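Long-range contact in SusD-like carbohydrate binding protein BF1063 (PDB 3I4G), which probably binds carbohydrate at the bacterial outer membrane: residues A[234-238]-A[318-322]. Residues are numbered along the deposited sequence; the frame is centred on the assembly and turned at random.
Sequences ANYQE and RLDYT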
ATOM      1  N   ALA A 234      -7.013  11.733 -15.662  1.00  9.67           N
ATOM      2  CA  ALA A 234      -7.415  13.088 -15.254  1.00  9.53           C
ATOM      3  C   ALA A 234      -7.969  13.134 -13.836  1.00 10.02           C
ATOM      4  O   ALA A 234      -7.693  14.065 -13.084  1.00  9.63           O
ATOM      5  CB  ALA A 234      -8.440  13.655 -16.232  1.00 10.93           C
ATOM      6  N   ASN A 235      -8.741  12.108 -13.481  1.00  8.54           N
ATOM      7  CA  ASN A 235      -9.405  12.052 -12.194  1.00  9.04           C
ATOM      8  C   ASN A 235      -8.699  11.156 -11.170  1.00  8.96           C
ATOM      9  O   ASN A 235      -8.552   9.959 -11.394  1.00 10.10           O
ATOM     10  CB  ASN A 235     -10.869  11.622 -12.373  1.00  9.09           C
ATOM     11  CG  ASN A 235     -11.680  11.900 -11.126  1.00  9.98           C
ATOM     12  OD1 ASN A 235     -11.605  11.206 -10.129  1.00  8.45           O
ATOM     13  ND2 ASN A 235     -12.434  12.997 -11.160  1.00 16.42           N
ATOM     14  N   TYR A 236      -8.283  11.746 -10.060  1.00  8.63           N
ATOM     15  CA  TYR A 236      -7.564  11.034  -9.004  1.00  7.57           C
ATOM     16  C   TYR A 236      -8.480  10.078  -8.256  1.00  8.15           C
ATOM     17  O   TYR A 236      -8.139   8.916  -8.086  1.00  8.84           O
ATOM     18  CB  TYR A 236      -6.976  12.041  -8.020  1.00  7.87           C
ATOM     19  CG  TYR A 236      -6.102  11.516  -6.897  1.00  7.96           C
ATOM     20  CD1 TYR A 236      -4.763  11.339  -7.077  1.00  9.29           C
ATOM     21  CD2 TYR A 236      -6.628  11.320  -5.625  1.00  7.84           C
ATOM     22  CE1 TYR A 236      -3.946  10.939  -6.047  1.00  8.35           C
ATOM     23  CE2 TYR A 236      -5.841  10.924  -4.567  1.00  7.80           C
ATOM     24  CZ  TYR A 236      -4.491  10.728  -4.787  1.00  7.82           C
ATOM     25  OH  TYR A 236      -3.686  10.332  -3.731  1.00  8.67           O
ATOM     26  N   GLN A 237      -9.628  10.565  -7.800  1.00  7.99           N
ATOM     27  CA  GLN A 237     -10.549   9.731  -7.001  1.00  9.27           C
ATOM     28  C   GLN A 237     -10.965   8.453  -7.706  1.00  8.75           C
ATOM     29  O   GLN A 237     -11.069   7.383  -7.087  1.00  8.86           O
ATOM     30  CB  GLN A 237     -11.802  10.512  -6.606  1.00  8.85           C
ATOM     31  CG  GLN A 237     -11.553  11.658  -5.658  1.00  8.87           C
ATOM     32  CD  GLN A 237     -12.829  12.310  -5.252  1.00 11.30           C
ATOM     33  OE1 GLN A 237     -13.372  13.142  -6.003  1.00 11.97           O
ATOM     34  NE2 GLN A 237     -13.297  12.017  -4.045  1.00 11.42           N
ATOM     35  N   GLU A 238     -11.189   8.565  -9.010  1.00  7.67           N
ATOM     36  CA  GLU A 238     -11.696   7.462  -9.813  1.00  8.99           C
ATOM     37  C   GLU A 238     -10.705   6.354 -10.031  1.00  7.93           C
ATOM     38  O   GLU A 238     -11.100   5.264 -10.431  1.00  8.60           O
ATOM     39  CB  GLU A 238     -12.250   7.997 -11.172  1.00  8.46           C
ATOM     40  CG  GLU A 238     -13.613   8.669 -10.952  1.00  9.88           C
ATOM     41  CD  GLU A 238     -14.185   9.339 -12.181  1.00 12.41           C
ATOM     42  OE1 GLU A 238     -13.560   9.315 -13.238  1.00 12.75           O
ATOM     43  OE2 GLU A 238     -15.312   9.896 -12.064  1.00 18.02           O
ATOM     44  N   ARG A 318      -5.711  16.715  -3.224  1.00  8.26           N
ATOM     45  CA  ARG A 318      -5.588  15.309  -2.780  1.00  8.19           C
ATOM     46  C   ARG A 318      -5.889  15.120  -1.307  1.00  7.92           C
ATOM     47  O   ARG A 318      -6.192  13.979  -0.918  1.00  7.69           O
ATOM     48  CB  ARG A 318      -4.194  14.759  -3.117  1.00  7.55           C
ATOM     49  CG  ARG A 318      -4.026  14.559  -4.611  1.00  7.98           C
ATOM     50  CD  ARG A 318      -2.619  14.252  -5.003  1.00  8.91           C
ATOM     51  NE  ARG A 318      -1.769  15.449  -4.906  1.00  8.10           N
ATOM     52  CZ  ARG A 318      -0.488  15.490  -5.238  1.00  7.71           C
ATOM     53  NH1 ARG A 318       0.123  14.427  -5.730  1.00  8.57           N
ATOM     54  NH2 ARG A 318       0.188  16.626  -5.079  1.00  8.61           N
ATOM     55  N   LEU A 319      -5.853  16.193  -0.499  1.00  6.94           N
ATOM     56  CA  LEU A 319      -6.207  16.032   0.913  1.00  7.77           C
ATOM     57  C   LEU A 319      -7.669  15.637   1.025  1.00  8.12           C
ATOM     58  O   LEU A 319      -7.987  14.559   1.512  1.00  7.75           O
ATOM     59  CB  LEU A 319      -5.914  17.325   1.654  1.00  8.58           C
ATOM     60  CG  LEU A 319      -6.040  17.354   3.176  1.00  7.52           C
ATOM     61  CD1 LEU A 319      -5.310  18.601   3.700  1.00  9.79           C
ATOM     62  CD2 LEU A 319      -7.503  17.316   3.660  1.00  8.82           C
ATOM     63  N   ASP A 320      -8.577  16.471   0.502  1.00  7.54           N
ATOM     64  CA  ASP A 320      -9.988  16.115   0.552  1.00  7.62           C
ATOM     65  C   ASP A 320     -10.289  14.872  -0.275  1.00  8.39           C
ATOM     66  O   ASP A 320     -11.241  14.158   0.051  1.00  9.66           O
ATOM     67  CB  ASP A 320     -10.876  17.312   0.101  1.00  8.47           C
ATOM     68  CG  ASP A 320     -11.073  18.361   1.179  1.00 10.69           C
ATOM     69  OD1 ASP A 320     -11.157  17.966   2.372  1.00 10.02           O
ATOM     70  OD2 ASP A 320     -11.199  19.572   0.818  1.00 11.87           O
ATOM     71  N   TYR A 321      -9.525  14.576  -1.322  1.00  7.36           N
ATOM     72  CA  TYR A 321      -9.787  13.323  -2.052  1.00  7.84           C
ATOM     73  C   TYR A 321      -9.460  12.075  -1.225  1.00  8.05           C
ATOM     74  O   TYR A 321     -10.043  11.034  -1.424  1.00  8.30           O
ATOM     75  CB  TYR A 321      -8.979  13.210  -3.340  1.00  8.49           C
ATOM     76  CG  TYR A 321      -9.260  14.269  -4.395  1.00  8.82           C
ATOM     77  CD1 TYR A 321     -10.490  14.859  -4.513  1.00  8.44           C
ATOM     78  CD2 TYR A 321      -8.298  14.593  -5.357  1.00  8.60           C
ATOM     79  CE1 TYR A 321     -10.753  15.814  -5.509  1.00  8.00           C
ATOM     80  CE2 TYR A 321      -8.534  15.543  -6.339  1.00  8.59           C
ATOM     81  CZ  TYR A 321      -9.759  16.147  -6.405  1.00  9.06           C
ATOM     82  OH  TYR A 321     -10.052  17.103  -7.380  1.00 10.23           O
ATOM     83  N   THR A 322      -8.527  12.206  -0.299  1.00  8.18           N
ATOM     84  CA  THR A 322      -7.980  11.053   0.422  1.00  8.63           C
ATOM     85  C   THR A 322      -8.518  10.839   1.819  1.00  8.26           C
ATOM     86  O   THR A 322      -8.709   9.669   2.224  1.00  7.78           O
ATOM     87  CB  THR A 322      -6.459  11.174   0.451  1.00  8.33           C
ATOM     88  OG1 THR A 322      -5.989  11.264  -0.918  1.00  8.88           O
ATOM     89  CG2 THR A 322      -5.796   9.971   1.096  1.00  9.45           C
TER
HETATM   90  O   HOH W   1     -11.983   9.686  -2.815  1.00  8.86           O
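Y236 carries its ring anti to the backbone N (chi1 -176°), which sends it across to R318, Y321 and T322, whereas Y321 CG lies beside its own backbone N and its ring leans against both Y236 and Q237. In this SusD-family fold, Y236 and Q237, enclosed by the Asx motif of N235, carry the side of the contact that belongs to the loop between helix 214-227 and strand 251-252, and they meet the short helix 317-322. In the Asx motif, N235 OD1 accepts from E238 N at 2.9 Å. R318 supplies a CH-pi contact: its CG lies 3.9 Å from the centroid of the Y236 ring, over the centre of one face, and the guanidinium stands almost perpendicular to that ring. Beyond the ring the guanidinium forms salt bridges with D316, E443 and E447, and the Y236 hydroxyl is hydrogen-bonded to E447 O and K364 NZ, so the buried polar ends have partners. At the ring edge sits T322 OG1, 3.7 Å from Y236 CE2; it donates instead to R318 O one helical turn back. The two tyrosine rings, with planes at 27°, are slid apart and barely overlap, meeting where Y236 CD2 approaches Y321 CD2 at 3.7 Å. Y321 OH is tied to S422 O, which probably helps hold the far end of that ring. The Q237 and Y321 side chains cross at about a right angle, yet the amide plane is nearly parallel to the ring (17°), with Q237 CD 3.5 Å from Y321 CD1. No direct hydrogen bond spans the segments; a water bridges them, accepting from Q237 NE2 at 2.9 Å and donating to Y321 O at 2.7 Å.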